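Local coordinates for protein alpha-ketoglutarate-dependent 2,4-dichlorophenoxyacetate dioxygenase (Bradyrhizobium diazoefficiens, PDB 5BKE) that probably catalyses 2-oxoglutarate-dependent oxidative breakdown of aryloxyalkanoate herbicides at a single metal ion bound within a cupin-type fold, at residues Q54-A59 / S83-V88; K96-D101 / L106-N111; T142-M147 / D253-D258; H247-H252 / Q273-R278. All blocks are in the same frame, centred on the assembly; numbering follows the deposited sequence.

Contact 1 (Q54-A59 / S83-V88); sequences QQMAFA and SGLNDV. With OGA (N-oxalylglycine), chain O.
Gln55 and Met56, neighbours on helix 52-59, receive the two methyls of Leu85 from the segment leading into strand 86-87, an edge strand of the major sheet in this double-stranded beta-helix (cupin-type) fold. Gln55 comes first. Its CG lies anti to the backbone N (chi1 -175°) and the chain runs on extended, which carries the amide away from the helix and to Leu85 CD1. That methyl rests over one face of the amide, nearest the oxygen, with Gln55 OE1 and Leu85 CD1 3.4 Å apart. The polar end is meanwhile held by others: OE1 accepts from Arg133 and NE2 donates to the carbonyl of Arg278, so a buried amide is fixed in rotation and can offer a flat surface to an apolar group. Met56 follows with the opposite habit. After an anti first torsion it folds at chi2 (60°) and chi3 (74°), bringing Met56 CE to 3.9 Å from Leu85 CD2, while Met56 CB lies 4.1 Å from the same methyl. Met56 and Leu85 thus run antiparallel alongside one another. Beside them, Met56 CE is 4.1 Å from Gly84 C. Two residues on, Phe58 turns to the sheet, against Leu254 and Met256. At the far end of 83-88 the chain enters the ligand pocket, where Val88 CG1 and Val88 CG2 both stand 3.5 Å from O2 of N-oxalylglycine.

Contact 2 (K96-D101 / L106-N111); sequences KPLAKD and LFNLGN. With OGA (N-oxalylglycine), chain O.
Leu106 spreads its two methyls over a pair of successive carbonyls in the loop before its own helix. Leu106 CD2 lies 3.9 Å from Lys100 O and Leu106 CD1 lies 4.0 Å from Asp101 O, a loose apolar cover of backbone oxygens. The leucine reaches back this way because its CG stands anti to the carbonyl carbon (chi1 -69°) with an extended second torsion. Leu98 points at the helix from further up the loop. Its CD1 ends 4.1 Å from Asn108 ND2, displaced from the amide plane, and the two side chains cross at about a right angle. This is a surface contact in which the chain folds back on itself: the loop runs into helix 103-108, whose following residues bring the chain back alongside it. The helix gives way to a 3-10 segment that runs on past Asn111, with Gly110 N bonded to Phe107 O at 3.1 Å. That segment delivers the chain toward His115 and Asp117, two ligands of the facial triad of two histidines and one carboxylate that holds the manganese ion. Lys100 takes a bent course, chi2 near 93°, and its NZ makes a long, weak ion pair with Glu226 of a second subunit; Leu106 also packs on Ser223 of that subunit. At the inner end Asn111 turns one face of its amide to the ligand, O2' of N-oxalylglycine lying over Asn111 CG at 3.5 Å, with Asn111 ND2 3.6 Å from the same oxygen.

Contact 3 (T142-M147 / D253-D258); sequences TEFADM and DLVMWD. With OGA (N-oxalylglycine), chain O.
Val255 meets the far end of the Phe144 ring, its CG1 3.5 Å from Phe144 CZ. That branch stands anti to the backbone N (chi1 -179°), and Val255 and Phe144 point at each other from their two strands. Met256 turns the other way, into strand 42-45 and Leu129. Trp257 returns to the Phe144 side: its CE3 reaches the ring's edge, near the plane, 3.3 Å from Phe144 CE2. The two aromatic planes are oblique at 56°, with centroids 5.3 Å apart. Trp257 holds CG between the backbone N and the carbonyl carbon (chi1 60°), which swings the indole toward the ligand, so that Trp257 CZ2 lies 3.5 Å from O1 of N-oxalylglycine, the oxygen sitting at the indole's edge. A leucine in its place would probably take the indole from beside the Phe144 ring and open a gap next to the ligand's oxalyl end. At the ligand's other end Thr142 OG1 donates a 2.6 Å hydrogen bond to O4. Phe144, Val255 and Trp257 are all buried between strand 142-146 of the minor sheet and strand 254-258 of the major sheet, joining the two layers of the double-stranded beta-helix that enclose the co-substrate pocket.

Contact 4 (H247-H252 / Q273-R278); sequences HKWKLH and QPRDMR. With OGA (N-oxalylglycine), chain O.
Trp249 and Met277 meet methyl to face: Met277 CE sits over the centre of the indole's six-membered ring, 3.4 Å from the centroid and only 7° off the normal. This is a CH-pi contact, and the sulfur behind it, 5.0 Å from the same centroid, makes it a Met-aromatic pair as well. Met277 gets its methyl there by bending at both chi2 and chi3. On the opposite face of the indole lies His247 CD2, 3.5 Å above the plane, so the ring is sandwiched. Its NE1 is engaged too, donating to Thr142 OG1. With an alanine here, Met277 CE would probably be left without its aromatic seat and the Thr142 hydroxyl without the N-H donor that probably helps orient it toward the ligand. Arg275, extended from CG to NE, brings its guanidinium in beside the indole at about a right angle, with Trp249 NE1 3.8 Å from Arg275 NH2 near the guanidinium plane. Met277 CG lies against one face of that group, toward its rim. The working end grips the glycyl carboxylate of N-oxalylglycine with two nearly straight bonds, Arg275 NH1 to O3 at 2.8 Å and Arg275 NH2 to O4 at 3.0 Å. NH2 also donates to the carbonyl of Gly140. Since N-oxalylglycine mimics 2-oxoglutarate, this is consistent with the arginine that anchors the distal carboxylate in TauD-family enzymes: its charge would neutralise the acid, while aromatic and methionine packing helps to fix the direction of approach.

How the contacts relate
All four contacts border the same N-oxalylglycine. Contacts 1 and 2 are in series along the chain and precede the others, whereas contacts 3 and 4 interlock, their segments alternating, with centres about 14 Å apart. Contacts 1, 3 and 4 all reach the major sheet; strands 86-87 and 276-281 are neighbours there, and Val88 N lies 3.2 Å from Met277 O. Contact 2 lies at the surface, its centre about 22 Å from that of contact 3, but touches contact 4 through Pro97 and Pro274. The co-substrate site is therefore assembled from segments far apart in sequence, gathered round the beta-helix core.

Contact 1 (Q54-A59 / S83-V88)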
# COMPACT_ATOMS: atom_id res chain seq x y z
N GLN C 54 32.48 15.93 -41.50
CA GLN C 54 31.37 16.52 -40.73
C GLN C 54 30.86 15.51 -39.68
O GLN C 54 30.57 15.90 -38.54
CB GLN C 54 30.24 17.00 -41.64
CG GLN C 54 30.53 18.31 -42.37
CD GLN C 54 29.65 18.53 -43.60
OE1 GLN C 54 28.94 17.62 -44.05
NE2 GLN C 54 29.70 19.73 -44.16
N GLN C 55 30.79 14.24 -40.07
CA GLN C 55 30.38 13.15 -39.19
C GLN C 55 31.31 12.97 -37.99
O GLN C 55 30.84 12.81 -36.86
CB GLN C 55 30.28 11.84 -39.99
CG GLN C 55 29.74 10.63 -39.22
CD GLN C 55 29.64 9.39 -40.09
OE1 GLN C 55 29.54 9.48 -41.32
NE2 GLN C 55 29.64 8.22 -39.46
N MET C 56 32.62 13.00 -38.25
CA MET C 56 33.62 12.82 -37.20
C MET C 56 33.64 14.03 -36.26
O MET C 56 33.73 13.86 -35.04
CB MET C 56 35.00 12.52 -37.80
CG MET C 56 36.13 12.39 -36.79
SD MET C 56 35.90 11.07 -35.57
CE MET C 56 36.23 9.60 -36.56
N ALA C 57 33.53 15.23 -36.83
CA ALA C 57 33.43 16.46 -36.03
C ALA C 57 32.25 16.41 -35.04
O ALA C 57 32.37 16.86 -33.89
CB ALA C 57 33.34 17.69 -36.92
N PHE C 58 31.12 15.85 -35.49
CA PHE C 58 29.95 15.64 -34.64
C PHE C 58 30.33 14.69 -33.50
O PHE C 58 30.10 15.01 -32.34
CB PHE C 58 28.75 15.12 -35.45
CG PHE C 58 27.53 14.72 -34.60
CD1 PHE C 58 26.98 15.61 -33.66
CD2 PHE C 58 26.93 13.48 -34.76
CE1 PHE C 58 25.87 15.23 -32.89
CE2 PHE C 58 25.82 13.10 -34.00
CZ PHE C 58 25.29 13.98 -33.06
N ALA C 59 30.92 13.54 -33.84
CA ALA C 59 31.34 12.54 -32.86
C ALA C 59 32.32 13.08 -31.82
O ALA C 59 32.26 12.68 -30.66
CB ALA C 59 31.93 11.32 -33.56
N SER C 83 39.44 9.19 -44.71
CA SER C 83 39.22 9.90 -43.44
C SER C 83 39.45 9.03 -42.19
O SER C 83 40.01 7.94 -42.27
CB SER C 83 37.79 10.42 -43.44
OG SER C 83 36.88 9.33 -43.49
N GLY C 84 39.00 9.53 -41.03
CA GLY C 84 39.01 8.78 -39.77
C GLY C 84 38.05 7.59 -39.65
O GLY C 84 38.31 6.65 -38.89
N LEU C 85 36.95 7.62 -40.41
CA LEU C 85 35.84 6.67 -40.27
C LEU C 85 36.16 5.20 -40.53
O LEU C 85 36.98 4.86 -41.39
CB LEU C 85 34.65 7.09 -41.15
CG LEU C 85 34.08 8.51 -41.07
CD1 LEU C 85 32.75 8.54 -41.79
CD2 LEU C 85 33.91 9.03 -39.65
N ASN C 86 35.51 4.33 -39.75
CA ASN C 86 35.55 2.89 -39.99
C ASN C 86 34.62 2.55 -41.14
O ASN C 86 33.46 3.00 -41.20
CB ASN C 86 35.13 2.10 -38.74
CG ASN C 86 35.74 2.65 -37.47
OD1 ASN C 86 35.06 3.36 -36.71
ND2 ASN C 86 37.03 2.39 -37.26
N ASP C 87 35.16 1.77 -42.07
CA ASP C 87 34.44 1.33 -43.22
C ASP C 87 33.72 0.05 -42.81
O ASP C 87 34.35 -0.99 -42.60
CB ASP C 87 35.41 1.10 -44.39
CG ASP C 87 34.71 0.81 -45.70
OD1 ASP C 87 33.47 0.64 -45.73
OD2 ASP C 87 35.42 0.75 -46.71
N VAL C 88 32.40 0.16 -42.65
CA VAL C 88 31.55 -1.00 -42.34
C VAL C 88 30.61 -1.34 -43.52
O VAL C 88 29.55 -1.95 -43.34
CB VAL C 88 30.79 -0.85 -40.98
CG1 VAL C 88 31.77 -0.82 -39.81
CG2 VAL C 88 29.92 0.40 -40.97
C1 OGA O . 28.85 -1.19 -36.84
C2 OGA O . 27.89 -2.22 -37.19
C4 OGA O . 26.07 -2.87 -38.70
C5 OGA O . 25.54 -2.32 -40.00
O1 OGA O . 29.40 -1.28 -35.71
O2 OGA O . 29.06 -0.26 -37.65
O2' OGA O . 27.95 -3.29 -36.59
O3 OGA O . 26.37 -2.14 -40.92
N1 OGA O . 26.99 -1.91 -38.11
O4 OGA O . 24.32 -2.05 -40.09

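Contact 2 (K96-D101 / L106-N111)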
# COMPACT_ATOMS: atom_id res chain seq x y z
N LYS C 96 33.19 -1.00 -55.36
CA LYS C 96 32.05 -1.86 -55.69
C LYS C 96 32.05 -3.16 -54.82
O LYS C 96 33.10 -3.49 -54.25
CB LYS C 96 31.96 -2.09 -57.22
CG LYS C 96 32.33 -3.47 -57.76
CD LYS C 96 31.59 -3.74 -59.08
CE LYS C 96 30.99 -5.15 -59.13
NZ LYS C 96 32.00 -6.24 -59.24
N PRO C 97 30.88 -3.85 -54.68
CA PRO C 97 30.73 -4.99 -53.75
C PRO C 97 31.84 -6.04 -53.75
O PRO C 97 32.34 -6.43 -54.81
CB PRO C 97 29.42 -5.64 -54.20
CG PRO C 97 28.61 -4.48 -54.66
CD PRO C 97 29.58 -3.54 -55.32
N LEU C 98 32.21 -6.48 -52.55
CA LEU C 98 33.21 -7.53 -52.34
C LEU C 98 32.70 -8.89 -52.81
O LEU C 98 31.49 -9.15 -52.77
CB LEU C 98 33.60 -7.61 -50.86
CG LEU C 98 34.48 -6.53 -50.21
CD1 LEU C 98 34.24 -6.54 -48.71
CD2 LEU C 98 35.96 -6.75 -50.50
N ALA C 99 33.63 -9.75 -53.23
CA ALA C 99 33.34 -11.12 -53.66
C ALA C 99 32.79 -11.96 -52.51
O ALA C 99 33.24 -11.83 -51.37
CB ALA C 99 34.59 -11.79 -54.23
N LYS C 100 31.81 -12.81 -52.85
CA LYS C 100 31.13 -13.74 -51.94
C LYS C 100 32.04 -14.54 -51.00
O LYS C 100 31.67 -14.83 -49.86
CB LYS C 100 30.28 -14.72 -52.77
CG LYS C 100 29.04 -15.27 -52.08
CD LYS C 100 27.80 -14.44 -52.41
CE LYS C 100 26.55 -15.01 -51.76
NZ LYS C 100 26.54 -14.87 -50.27
N ASP C 101 33.24 -14.87 -51.48
CA ASP C 101 34.17 -15.75 -50.77
C ASP C 101 35.52 -15.12 -50.36
O ASP C 101 36.43 -15.84 -49.90
CB ASP C 101 34.37 -17.07 -51.56
CG ASP C 101 34.97 -16.85 -52.95
OD1 ASP C 101 34.56 -15.90 -53.67
OD2 ASP C 101 35.85 -17.65 -53.34
N LEU C 106 33.93 -12.23 -45.53
CA LEU C 106 33.67 -13.30 -44.57
C LEU C 106 33.89 -12.88 -43.11
O LEU C 106 33.16 -13.32 -42.21
CB LEU C 106 34.48 -14.57 -44.90
CG LEU C 106 34.16 -15.41 -46.15
CD1 LEU C 106 35.06 -16.65 -46.18
CD2 LEU C 106 32.70 -15.82 -46.28
N PHE C 107 34.89 -12.03 -42.89
CA PHE C 107 35.14 -11.39 -41.60
C PHE C 107 34.04 -10.36 -41.26
O PHE C 107 33.58 -10.31 -40.12
CB PHE C 107 36.52 -10.74 -41.60
CG PHE C 107 37.04 -10.38 -40.22
CD1 PHE C 107 36.79 -9.12 -39.66
CD2 PHE C 107 37.81 -11.30 -39.49
CE1 PHE C 107 37.28 -8.78 -38.40
CE2 PHE C 107 38.31 -10.97 -38.23
CZ PHE C 107 38.03 -9.71 -37.68
N ASN C 108 33.60 -9.58 -42.26
CA ASN C 108 32.53 -8.57 -42.12
C ASN C 108 31.15 -9.15 -41.80
O ASN C 108 30.26 -8.44 -41.33
CB ASN C 108 32.38 -7.73 -43.40
CG ASN C 108 33.52 -6.74 -43.61
OD1 ASN C 108 34.43 -6.61 -42.78
ND2 ASN C 108 33.46 -6.03 -44.73
N LEU C 109 30.98 -10.44 -42.07
CA LEU C 109 29.77 -11.18 -41.72
C LEU C 109 29.60 -11.32 -40.21
O LEU C 109 28.49 -11.56 -39.73
CB LEU C 109 29.74 -12.55 -42.42
CG LEU C 109 29.45 -12.55 -43.93
CD1 LEU C 109 29.57 -13.96 -44.49
CD2 LEU C 109 28.09 -11.95 -44.26
N GLY C 110 30.70 -11.13 -39.47
CA GLY C 110 30.70 -10.98 -38.02
C GLY C 110 29.70 -9.96 -37.49
O GLY C 110 29.12 -10.16 -36.43
N ASN C 111 29.48 -8.88 -38.25
CA ASN C 111 28.52 -7.84 -37.87
C ASN C 111 27.07 -8.34 -37.80
O ASN C 111 26.22 -7.69 -37.21
CB ASN C 111 28.65 -6.60 -38.78
CG ASN C 111 29.83 -5.70 -38.38
OD1 ASN C 111 30.53 -5.96 -37.41
ND2 ASN C 111 30.03 -4.63 -39.15
C1 OGA O . 28.85 -1.19 -36.84
C2 OGA O . 27.89 -2.22 -37.19
C4 OGA O . 26.07 -2.87 -38.70
C5 OGA O . 25.54 -2.32 -40.00
O1 OGA O . 29.40 -1.28 -35.71
O2 OGA O . 29.06 -0.26 -37.65
O2' OGA O . 27.95 -3.29 -36.59
O3 OGA O . 26.37 -2.14 -40.92
N1 OGA O . 26.99 -1.91 -38.11
O4 OGA O . 24.32 -2.05 -40.09

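Contact 3 (T142-M147 / D253-D258)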
# COMPACT_ATOMS: atom_id res chain seq x y z
N THR C 142 19.31 -2.75 -39.25
CA THR C 142 20.15 -2.79 -38.05
C THR C 142 19.27 -2.86 -36.80
O THR C 142 18.37 -2.04 -36.62
CB THR C 142 21.15 -1.62 -38.01
OG1 THR C 142 21.89 -1.60 -39.24
CG2 THR C 142 22.14 -1.78 -36.83
N GLU C 143 19.53 -3.86 -35.97
CA GLU C 143 18.72 -4.09 -34.77
C GLU C 143 19.54 -3.74 -33.53
O GLU C 143 20.75 -3.95 -33.51
CB GLU C 143 18.22 -5.54 -34.72
CG GLU C 143 17.37 -5.93 -35.92
CD GLU C 143 16.74 -7.31 -35.85
OE1 GLU C 143 17.10 -8.14 -34.97
OE2 GLU C 143 15.88 -7.58 -36.71
N PHE C 144 18.84 -3.19 -32.54
CA PHE C 144 19.41 -2.74 -31.27
C PHE C 144 18.67 -3.39 -30.10
O PHE C 144 17.44 -3.55 -30.13
CB PHE C 144 19.33 -1.22 -31.17
CG PHE C 144 20.11 -0.50 -32.25
CD1 PHE C 144 19.51 -0.21 -33.50
CD2 PHE C 144 21.44 -0.13 -32.04
CE1 PHE C 144 20.24 0.43 -34.50
CE2 PHE C 144 22.16 0.52 -33.04
CZ PHE C 144 21.57 0.80 -34.27
N ALA C 145 19.43 -3.77 -29.07
CA ALA C 145 18.86 -4.37 -27.88
C ALA C 145 19.30 -3.60 -26.63
O ALA C 145 20.47 -3.22 -26.51
CB ALA C 145 19.26 -5.83 -27.78
N ASP C 146 18.34 -3.36 -25.74
CA ASP C 146 18.55 -2.57 -24.53
C ASP C 146 19.02 -3.50 -23.42
O ASP C 146 18.22 -4.24 -22.84
CB ASP C 146 17.27 -1.83 -24.13
CG ASP C 146 17.44 -0.91 -22.93
OD1 ASP C 146 18.36 -1.13 -22.09
OD2 ASP C 146 16.65 0.05 -22.80
N MET C 147 20.31 -3.42 -23.10
CA MET C 147 20.94 -4.28 -22.09
C MET C 147 20.56 -3.99 -20.63
O MET C 147 20.72 -4.86 -19.77
CB MET C 147 22.47 -4.27 -22.26
CG MET C 147 22.98 -4.93 -23.55
SD MET C 147 22.54 -6.67 -23.72
CE MET C 147 21.27 -6.55 -24.98
N ASP C 253 20.27 8.62 -43.21
CA ASP C 253 20.06 8.43 -41.77
C ASP C 253 21.41 8.49 -41.06
O ASP C 253 22.44 8.10 -41.64
CB ASP C 253 19.45 7.07 -41.47
CG ASP C 253 17.95 7.01 -41.66
OD1 ASP C 253 17.29 8.05 -41.90
OD2 ASP C 253 17.42 5.87 -41.56
N LEU C 254 21.41 8.98 -39.82
CA LEU C 254 22.50 8.72 -38.88
C LEU C 254 21.91 8.11 -37.63
O LEU C 254 21.05 8.72 -36.98
CB LEU C 254 23.32 9.99 -38.56
CG LEU C 254 24.57 9.73 -37.67
CD1 LEU C 254 25.79 10.48 -38.17
CD2 LEU C 254 24.33 10.01 -36.18
N VAL C 255 22.36 6.91 -37.30
CA VAL C 255 22.00 6.24 -36.06
C VAL C 255 23.26 6.13 -35.20
O VAL C 255 24.32 5.68 -35.66
CB VAL C 255 21.35 4.85 -36.31
CG1 VAL C 255 20.96 4.19 -35.00
CG2 VAL C 255 20.10 5.00 -37.18
N MET C 256 23.14 6.57 -33.95
CA MET C 256 24.23 6.50 -32.99
C MET C 256 23.81 5.77 -31.73
O MET C 256 22.67 5.92 -31.26
CB MET C 256 24.81 7.89 -32.68
CG MET C 256 23.89 8.88 -31.99
SD MET C 256 24.63 10.51 -31.74
CE MET C 256 26.10 10.14 -30.77
N TRP C 257 24.71 4.95 -31.20
CA TRP C 257 24.39 4.11 -30.06
C TRP C 257 25.46 4.13 -28.98
O TRP C 257 26.65 4.35 -29.28
CB TRP C 257 24.05 2.68 -30.50
CG TRP C 257 25.15 1.95 -31.24
CD1 TRP C 257 26.13 1.17 -30.68
CD2 TRP C 257 25.36 1.90 -32.66
NE1 TRP C 257 26.94 0.66 -31.66
CE2 TRP C 257 26.49 1.09 -32.88
CE3 TRP C 257 24.70 2.48 -33.76
CZ2 TRP C 257 26.99 0.82 -34.17
CZ3 TRP C 257 25.19 2.21 -35.05
CH2 TRP C 257 26.33 1.40 -35.23
N ASP C 258 25.03 3.92 -27.74
CA ASP C 258 25.94 3.76 -26.63
C ASP C 258 26.27 2.29 -26.47
O ASP C 258 25.41 1.47 -26.12
CB ASP C 258 25.36 4.35 -25.34
CG ASP C 258 26.36 4.36 -24.19
OD1 ASP C 258 27.53 3.93 -24.37
OD2 ASP C 258 25.99 4.83 -23.09
C1 OGA O . 28.85 -1.19 -36.84
C2 OGA O . 27.89 -2.22 -37.19
C4 OGA O . 26.07 -2.87 -38.70
C5 OGA O . 25.54 -2.32 -40.00
O1 OGA O . 29.40 -1.28 -35.71
O2 OGA O . 29.06 -0.26 -37.65
O2' OGA O . 27.95 -3.29 -36.59
O3 OGA O . 26.37 -2.14 -40.92
N1 OGA O . 26.99 -1.91 -38.11
O4 OGA O . 24.32 -2.05 -40.09

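Contact 4 (H247-H252 / Q273-R278)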
# COMPACT_ATOMS: atom_id res chain seq x y z
N HIS C 247 15.71 -0.99 -36.83
CA HIS C 247 15.90 0.18 -37.68
C HIS C 247 15.88 -0.20 -39.16
O HIS C 247 16.68 -1.03 -39.61
CB HIS C 247 17.18 0.97 -37.37
CG HIS C 247 17.25 2.27 -38.09
ND1 HIS C 247 16.51 3.37 -37.72
CD2 HIS C 247 17.93 2.64 -39.20
CE1 HIS C 247 16.76 4.38 -38.54
NE2 HIS C 247 17.62 3.96 -39.45
N LYS C 248 14.93 0.41 -39.87
CA LYS C 248 14.80 0.32 -41.31
C LYS C 248 15.46 1.56 -41.91
O LYS C 248 15.07 2.69 -41.62
CB LYS C 248 13.32 0.26 -41.69
CG LYS C 248 13.03 -0.33 -43.05
CD LYS C 248 11.75 0.28 -43.65
CE LYS C 248 11.06 -0.67 -44.62
NZ LYS C 248 11.97 -1.14 -45.71
N TRP C 249 16.48 1.33 -42.74
CA TRP C 249 17.35 2.42 -43.22
C TRP C 249 16.73 3.28 -44.32
O TRP C 249 16.16 2.76 -45.28
CB TRP C 249 18.69 1.84 -43.69
CG TRP C 249 19.56 1.37 -42.57
CD1 TRP C 249 19.75 0.08 -42.17
CD2 TRP C 249 20.35 2.19 -41.71
NE1 TRP C 249 20.62 0.05 -41.10
CE2 TRP C 249 21.01 1.33 -40.81
CE3 TRP C 249 20.59 3.58 -41.62
CZ2 TRP C 249 21.88 1.80 -39.81
CZ3 TRP C 249 21.46 4.05 -40.64
CH2 TRP C 249 22.09 3.16 -39.74
N LYS C 250 16.86 4.59 -44.16
CA LYS C 250 16.62 5.54 -45.25
C LYS C 250 17.93 6.25 -45.55
O LYS C 250 18.79 6.40 -44.66
CB LYS C 250 15.55 6.58 -44.88
CG LYS C 250 14.13 6.03 -44.76
CD LYS C 250 13.22 7.03 -44.05
CE LYS C 250 12.13 6.35 -43.24
NZ LYS C 250 11.11 5.68 -44.11
N LEU C 251 18.07 6.69 -46.80
CA LEU C 251 19.23 7.43 -47.28
C LEU C 251 19.55 8.64 -46.41
O LEU C 251 18.66 9.44 -46.10
CB LEU C 251 19.02 7.86 -48.74
CG LEU C 251 20.15 8.59 -49.47
CD1 LEU C 251 21.45 7.79 -49.44
CD2 LEU C 251 19.74 8.89 -50.90
N HIS C 252 20.82 8.76 -46.02
CA HIS C 252 21.32 9.80 -45.10
C HIS C 252 20.77 9.77 -43.67
O HIS C 252 20.82 10.79 -42.97
CB HIS C 252 21.19 11.21 -45.70
CG HIS C 252 21.76 11.35 -47.08
ND1 HIS C 252 21.15 12.08 -48.07
CD2 HIS C 252 22.89 10.84 -47.64
CE1 HIS C 252 21.87 12.03 -49.17
NE2 HIS C 252 22.93 11.28 -48.94
N GLN C 273 24.61 -6.20 -54.19
CA GLN C 273 24.25 -4.77 -54.25
C GLN C 273 25.04 -3.89 -53.27
O GLN C 273 25.34 -4.33 -52.15
CB GLN C 273 22.75 -4.59 -54.03
CG GLN C 273 21.96 -4.84 -55.30
CD GLN C 273 20.48 -4.70 -55.08
OE1 GLN C 273 19.94 -3.59 -55.07
NE2 GLN C 273 19.80 -5.83 -54.89
N PRO C 274 25.40 -2.64 -53.69
CA PRO C 274 26.25 -1.81 -52.82
C PRO C 274 25.56 -1.45 -51.50
O PRO C 274 24.34 -1.25 -51.46
CB PRO C 274 26.50 -0.56 -53.67
CG PRO C 274 25.36 -0.50 -54.62
CD PRO C 274 25.03 -1.93 -54.93
N ARG C 275 26.34 -1.42 -50.42
CA ARG C 275 25.87 -0.99 -49.12
C ARG C 275 26.98 -0.15 -48.52
O ARG C 275 27.93 -0.69 -47.97
CB ARG C 275 25.57 -2.21 -48.23
CG ARG C 275 24.88 -1.84 -46.92
CD ARG C 275 24.40 -3.06 -46.17
NE ARG C 275 23.55 -2.68 -45.03
CZ ARG C 275 23.98 -2.52 -43.78
NH1 ARG C 275 25.26 -2.71 -43.45
NH2 ARG C 275 23.11 -2.17 -42.84
N ASP C 276 26.87 1.17 -48.66
CA ASP C 276 27.90 2.08 -48.18
C ASP C 276 27.50 2.68 -46.83
O ASP C 276 26.73 3.66 -46.75
CB ASP C 276 28.22 3.16 -49.23
CG ASP C 276 29.47 3.96 -48.91
OD1 ASP C 276 30.05 3.81 -47.80
OD2 ASP C 276 29.89 4.77 -49.77
N MET C 277 28.03 2.06 -45.78
CA MET C 277 27.77 2.43 -44.39
C MET C 277 29.11 2.78 -43.73
O MET C 277 30.07 2.01 -43.82
CB MET C 277 27.08 1.29 -43.62
CG MET C 277 25.84 0.69 -44.29
SD MET C 277 24.45 1.84 -44.46
CE MET C 277 23.88 1.95 -42.76
N ARG C 278 29.15 3.95 -43.10
CA ARG C 278 30.39 4.51 -42.53
C ARG C 278 30.18 4.92 -41.06
O ARG C 278 29.19 5.56 -40.73
CB ARG C 278 30.86 5.71 -43.35
CG ARG C 278 30.88 5.46 -44.86
CD ARG C 278 31.47 6.62 -45.62
NE ARG C 278 31.38 6.38 -47.06
CZ ARG C 278 31.78 7.22 -48.01
NH1 ARG C 278 32.30 8.41 -47.72
NH2 ARG C 278 31.63 6.87 -49.28
C1 OGA O . 28.85 -1.19 -36.84
C2 OGA O . 27.89 -2.22 -37.19
C4 OGA O . 26.07 -2.87 -38.70
C5 OGA O . 25.54 -2.32 -40.00
O1 OGA O . 29.40 -1.28 -35.71
O2 OGA O . 29.06 -0.26 -37.65
O2' OGA O . 27.95 -3.29 -36.59
O3 OGA O . 26.37 -2.14 -40.92
N1 OGA O . 26.99 -1.91 -38.11
O4 OGA O . 24.32 -2.05 -40.09